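Local coordinates for protein cpftsy (Physcomitrella patens, PDB 4AK9) that probably acts as the GTP-binding receptor for the chloroplast signal recognition particle, a SIMIBI-class GTPase serving protein delivery to the thylakoid membrane, at residues 248-253 with 275-280; 267-272 with 290-295. All coordinates share one frame; numbering follows the deposited sequence.

Contact 1 of 2, residues 248-253 with 275-280; sequences GLNMLA and TARGGC
R277 lays its guanidinium across G248, whose CA lies over one face of the group, 3.8 Å from NE; a bend of the arginine chain at chi3 (75°) turns the group over the glycine. G248 has a positive phi and, having no side chain, lets R277 NE come close to its CA. The rim of the guanidinium meets N250: ND2 sits near its plane, 3.6 Å from R277 NH2, with the amide and guanidinium planes 82° apart. These two nitrogens are both donors, and what joins them is a shared acid, D60 of the second subunit, which forms a salt bridge with R277 NH2 and a hydrogen bond with N250 ND2. D60 of the same chain takes R277 NE and the backbone N of L249, so two carboxylates, one from each subunit, grip different nitrogens of the arginine, which would be expected to offset the close approach of the R277 NH2 groups of the two subunits. Replacing R277 by an alanine would probably leave both D60 carboxylates without their cationic mate and open a gap over G248. Beside the arginine the contact is apolar. C280 CB packs 3.7 Å from G248 C, and a chi1 of 70° directs SG to M251 CE, 3.8 Å away. In the second shell, T275 OG1 accepts from R277 N at 3.0 Å, an ST turn at the foot of the arginine. A type I turn from R277 to C280 then leads into helix 280-288. Through D60 this loop and the start of helix 251-261 meet the helical bundle, an arrangement consistent with the N-G domain interface of SRP GTPases, here with the second subunit packed against it.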
loop_
_atom_site.group_PDB
_atom_site.type_symbol
_atom_site.label_atom_id
_atom_site.label_comp_id
_atom_site.label_asym_id
_atom_site.label_seq_id
_atom_site.Cartn_x
_atom_site.Cartn_y
_atom_site.Cartn_z
ATOM N N GLY A 248 4.646 2.287 3.640
ATOM C CA GLY A 248 4.174 0.907 3.552
ATOM C C GLY A 248 4.792 0.112 2.417
ATOM O O GLY A 248 6.003 0.169 2.159
ATOM N N LEU A 249 3.951 -0.617 1.690
ATOM C CA LEU A 249 4.438 -1.516 0.650
ATOM C C LEU A 249 5.111 -0.730 -0.468
ATOM O O LEU A 249 5.901 -1.259 -1.260
ATOM C CB LEU A 249 3.262 -2.313 0.079
ATOM C CG LEU A 249 3.602 -3.650 -0.569
ATOM C CD1 LEU A 249 3.918 -4.666 0.508
ATOM C CD2 LEU A 249 2.441 -4.137 -1.417
ATOM N N ASN A 250 4.769 0.550 -0.554
ATOM C CA ASN A 250 5.405 1.388 -1.562
ATOM C C ASN A 250 6.910 1.490 -1.421
ATOM O O ASN A 250 7.589 1.841 -2.392
ATOM C CB ASN A 250 4.730 2.775 -1.604
ATOM C CG ASN A 250 3.325 2.691 -2.123
ATOM O OD1 ASN A 250 3.018 1.894 -3.045
ATOM N ND2 ASN A 250 2.435 3.480 -1.522
ATOM N N MET A 251 7.433 1.129 -0.249
ATOM C CA MET A 251 8.888 1.104 -0.025
ATOM C C MET A 251 9.625 0.028 -0.826
ATOM O O MET A 251 10.837 0.116 -0.987
ATOM C CB MET A 251 9.225 0.903 1.461
ATOM C CG MET A 251 9.120 -0.580 1.891
ATOM S SD MET A 251 9.273 -0.920 3.649
ATOM C CE MET A 251 8.529 0.484 4.461
ATOM N N LEU A 252 8.914 -0.983 -1.332
ATOM C CA LEU A 252 9.554 -2.057 -2.091
ATOM C C LEU A 252 10.249 -1.555 -3.361
ATOM O O LEU A 252 11.279 -2.114 -3.739
ATOM C CB LEU A 252 8.547 -3.158 -2.481
ATOM C CG LEU A 252 8.452 -4.445 -1.662
ATOM C CD1 LEU A 252 8.457 -4.198 -0.177
ATOM C CD2 LEU A 252 7.179 -5.218 -2.065
ATOM N N ALA A 253 9.711 -0.510 -3.994
ATOM C CA ALA A 253 10.310 0.019 -5.231
ATOM C C ALA A 253 11.721 0.558 -4.976
ATOM O O ALA A 253 12.694 0.149 -5.634
ATOM C CB ALA A 253 9.412 1.094 -5.867
ATOM N N THR A 275 1.800 4.476 11.327
ATOM C CA THR A 275 1.061 3.835 10.240
ATOM C C THR A 275 0.346 2.556 10.694
ATOM O O THR A 275 0.775 1.900 11.642
ATOM C CB THR A 275 2.004 3.532 9.023
ATOM O OG1 THR A 275 1.227 3.048 7.922
ATOM C CG2 THR A 275 3.076 2.506 9.382
ATOM N N ALA A 276 -0.757 2.237 10.018
ATOM C CA ALA A 276 -1.470 0.965 10.190
ATOM C C ALA A 276 -0.890 -0.101 9.261
ATOM O O ALA A 276 -1.332 -1.260 9.251
ATOM C CB ALA A 276 -2.955 1.179 9.878
ATOM N N ARG A 277 0.122 0.277 8.480
ATOM C CA ARG A 277 0.624 -0.574 7.401
ATOM C C ARG A 277 1.821 -1.411 7.834
ATOM O O ARG A 277 2.714 -1.673 7.024
ATOM C CB ARG A 277 0.948 0.294 6.143
ATOM C CG ARG A 277 -0.271 1.108 5.686
ATOM C CD ARG A 277 0.099 2.286 4.748
ATOM N NE ARG A 277 0.425 1.748 3.444
ATOM C CZ ARG A 277 0.569 2.452 2.328
ATOM N NH1 ARG A 277 0.411 3.766 2.335
ATOM N NH2 ARG A 277 0.862 1.812 1.203
ATOM N N GLY A 278 1.820 -1.858 9.095
ATOM C CA GLY A 278 2.922 -2.630 9.661
ATOM C C GLY A 278 3.233 -3.984 9.014
ATOM O O GLY A 278 4.342 -4.523 9.206
ATOM N N GLY A 279 2.294 -4.512 8.227
ATOM C CA GLY A 279 2.503 -5.743 7.466
ATOM C C GLY A 279 3.622 -5.580 6.447
ATOM O O GLY A 279 4.172 -6.568 5.945
ATOM N N CYS A 280 3.992 -4.327 6.141
ATOM C CA CYS A 280 5.071 -4.086 5.184
ATOM C C CYS A 280 6.395 -4.722 5.640
ATOM O O CYS A 280 7.223 -5.114 4.809
ATOM C CB CYS A 280 5.268 -2.580 4.896
ATOM S SG CYS A 280 5.949 -1.626 6.267
#

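Contact 2 of 2, residues 267-272 with 290-295; sequences FILTKL and IPVKFV
Two neighbouring parallel strands of a beta-alpha-beta unit meet here, and a beta bulge between F267 and I268 shifts their register by one residue. F267 is bonded through both its backbone polar atoms: its N donates to P291 O at 2.9 Å, and its O accepts from K293 N at 2.8 Å, nearly straight at 171°. Beyond the bulge L269 N donates to F294 O at 3.1 Å from a position tilted 25° out of the carbonyl plane. With CG anti to the carbonyl carbon (chi1 -54°), the F267 ring swings toward I290, whose CG2 stands over one ring face in a CH-pi contact, 4.0 Å from the centroid, while V292 CG2 approaches the ring edge. I290 O, 3.2 Å from F267 CE2, is buried without a hydrogen-bonding partner. L269 CD1 also meets V292 CG2, on the sheet face that carries F267. On the opposite face I268 and F294 lie side by side, I268 CG1 4.0 Å from F294 CB. Past the strand end, the side chains of L272 and V295 cross at about a right angle, L272 CD1 3.7 Å from V295 CG1. Helix 280-288 covers the face bearing F267, L269 and V292, helix 126-142 packs on I268 and F294, and strand 238-244 continues the sheet beyond strand 266-270.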
loop_
_atom_site.group_PDB
_atom_site.type_symbol
_atom_site.label_atom_id
_atom_site.label_comp_id
_atom_site.label_asym_id
_atom_site.label_seq_id
_atom_site.Cartn_x
_atom_site.Cartn_y
_atom_site.Cartn_z
ATOM N N PHE A 267 17.572 -4.297 6.497
ATOM C CA PHE A 267 16.730 -3.099 6.453
ATOM C C PHE A 267 16.517 -2.513 7.853
ATOM O O PHE A 267 16.492 -3.237 8.853
ATOM C CB PHE A 267 15.347 -3.443 5.894
ATOM C CG PHE A 267 15.379 -4.135 4.567
ATOM C CD1 PHE A 267 15.876 -3.506 3.449
ATOM C CD2 PHE A 267 14.854 -5.428 4.440
ATOM C CE1 PHE A 267 15.896 -4.147 2.218
ATOM C CE2 PHE A 267 14.864 -6.085 3.191
ATOM C CZ PHE A 267 15.368 -5.433 2.080
ATOM N N ILE A 268 16.329 -1.208 7.878
ATOM C CA ILE A 268 15.806 -0.479 9.026
ATOM C C ILE A 268 14.543 0.246 8.616
ATOM O O ILE A 268 14.548 1.120 7.725
ATOM C CB ILE A 268 16.861 0.518 9.569
ATOM C CG1 ILE A 268 18.091 -0.275 10.018
ATOM C CG2 ILE A 268 16.228 1.401 10.759
ATOM C CD1 ILE A 268 19.298 0.642 10.340
ATOM N N LEU A 269 13.428 -0.146 9.235
ATOM C CA LEU A 269 12.122 0.423 8.880
ATOM C C LEU A 269 11.713 1.403 9.965
ATOM O O LEU A 269 11.526 0.995 11.111
ATOM C CB LEU A 269 11.057 -0.685 8.753
ATOM C CG LEU A 269 10.971 -1.262 7.316
ATOM C CD1 LEU A 269 12.289 -1.909 6.846
ATOM C CD2 LEU A 269 9.839 -2.271 7.198
ATOM N N THR A 270 11.645 2.670 9.607
ATOM C CA THR A 270 11.382 3.737 10.579
ATOM C C THR A 270 9.903 4.158 10.603
ATOM O O THR A 270 9.127 3.809 9.692
ATOM C CB THR A 270 12.195 5.001 10.234
ATOM O OG1 THR A 270 11.808 5.457 8.936
ATOM C CG2 THR A 270 13.697 4.724 10.243
ATOM N N LYS A 271 9.547 4.934 11.625
ATOM C CA LYS A 271 8.252 5.618 11.717
ATOM C C LYS A 271 7.057 4.673 11.709
ATOM O O LYS A 271 5.970 5.030 11.241
ATOM C CB LYS A 271 8.124 6.622 10.588
ATOM C CG LYS A 271 9.208 7.707 10.655
ATOM C CD LYS A 271 9.266 8.513 9.365
ATOM C CE LYS A 271 7.975 9.299 9.129
ATOM N NZ LYS A 271 8.001 10.106 7.860
ATOM N N LEU A 272 7.239 3.485 12.251
ATOM C CA LEU A 272 6.175 2.496 12.198
ATOM C C LEU A 272 5.026 2.806 13.164
ATOM O O LEU A 272 3.909 2.306 13.006
ATOM C CB LEU A 272 6.734 1.099 12.426
ATOM C CG LEU A 272 7.536 0.576 11.218
ATOM C CD1 LEU A 272 8.336 -0.669 11.587
ATOM C CD2 LEU A 272 6.592 0.263 10.035
ATOM N N ILE A 290 15.950 -10.492 2.565
ATOM C CA ILE A 290 16.979 -9.776 3.331
ATOM C C ILE A 290 16.311 -9.385 4.646
ATOM O O ILE A 290 15.130 -8.965 4.637
ATOM C CB ILE A 290 17.388 -8.494 2.585
ATOM C CG1 ILE A 290 18.183 -8.857 1.316
ATOM C CG2 ILE A 290 18.228 -7.551 3.479
ATOM C CD1 ILE A 290 18.257 -7.692 0.365
ATOM N N PRO A 291 16.996 -9.630 5.788
ATOM C CA PRO A 291 16.299 -9.417 7.063
ATOM C C PRO A 291 16.060 -7.937 7.390
ATOM O O PRO A 291 16.798 -7.027 6.973
ATOM C CB PRO A 291 17.264 -10.049 8.091
ATOM C CG PRO A 291 18.637 -9.875 7.458
ATOM C CD PRO A 291 18.363 -10.157 5.983
ATOM N N VAL A 292 14.971 -7.691 8.102
ATOM C CA VAL A 292 14.788 -6.409 8.791
ATOM C C VAL A 292 15.604 -6.533 10.088
ATOM O O VAL A 292 15.447 -7.515 10.833
ATOM C CB VAL A 292 13.293 -6.158 9.109
ATOM C CG1 VAL A 292 13.161 -4.994 10.118
ATOM C CG2 VAL A 292 12.515 -5.842 7.818
ATOM N N LYS A 293 16.501 -5.574 10.345
ATOM C CA LYS A 293 17.395 -5.669 11.490
ATOM C C LYS A 293 16.987 -4.758 12.657
ATOM O O LYS A 293 17.230 -5.105 13.828
ATOM C CB LYS A 293 18.853 -5.388 11.062
ATOM C CG LYS A 293 19.404 -6.473 10.100
ATOM C CD LYS A 293 20.946 -6.573 10.084
ATOM C CE LYS A 293 21.312 -7.929 9.414
ATOM N NZ LYS A 293 22.759 -8.267 9.481
ATOM N N PHE A 294 16.381 -3.617 12.333
ATOM C CA PHE A 294 15.816 -2.688 13.340
ATOM C C PHE A 294 14.459 -2.149 12.886
ATOM O O PHE A 294 14.213 -1.984 11.666
ATOM C CB PHE A 294 16.761 -1.501 13.556
ATOM C CG PHE A 294 18.089 -1.899 14.140
ATOM C CD1 PHE A 294 19.144 -2.277 13.309
ATOM C CD2 PHE A 294 18.275 -1.912 15.507
ATOM C CE1 PHE A 294 20.376 -2.657 13.855
ATOM C CE2 PHE A 294 19.517 -2.305 16.069
ATOM C CZ PHE A 294 20.559 -2.677 15.223
ATOM N N VAL A 295 13.583 -1.852 13.850
ATOM C CA VAL A 295 12.374 -1.077 13.562
ATOM C C VAL A 295 12.332 0.187 14.437
ATOM O O VAL A 295 12.649 0.126 15.623
ATOM C CB VAL A 295 11.112 -1.904 13.811
ATOM C CG1 VAL A 295 10.987 -2.989 12.740
ATOM C CG2 VAL A 295 11.165 -2.559 15.201
#

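In the fold
Contacts 1 and 2 are both buried, but in different ways: the centre of contact 2 lies about 1 Å from the centre of the chain, whereas that of contact 1 lies about 11 Å from it and is closed in part by the second subunit. Their segments alternate along the chain, and helix 280-288 follows the loop of contact 1 and connects the strands of contact 2. Backbone hydrogen bonds and apolar side chains build the sheet pairing; charged and polar groups shared with the helical bundle and the second subunit mark the outer contact. The two meet through apolar packing, L269 CD2 lying 3.8 Å from M251 SD: M251 and C280, near the starts of the two helices, rest on L269 of the strand.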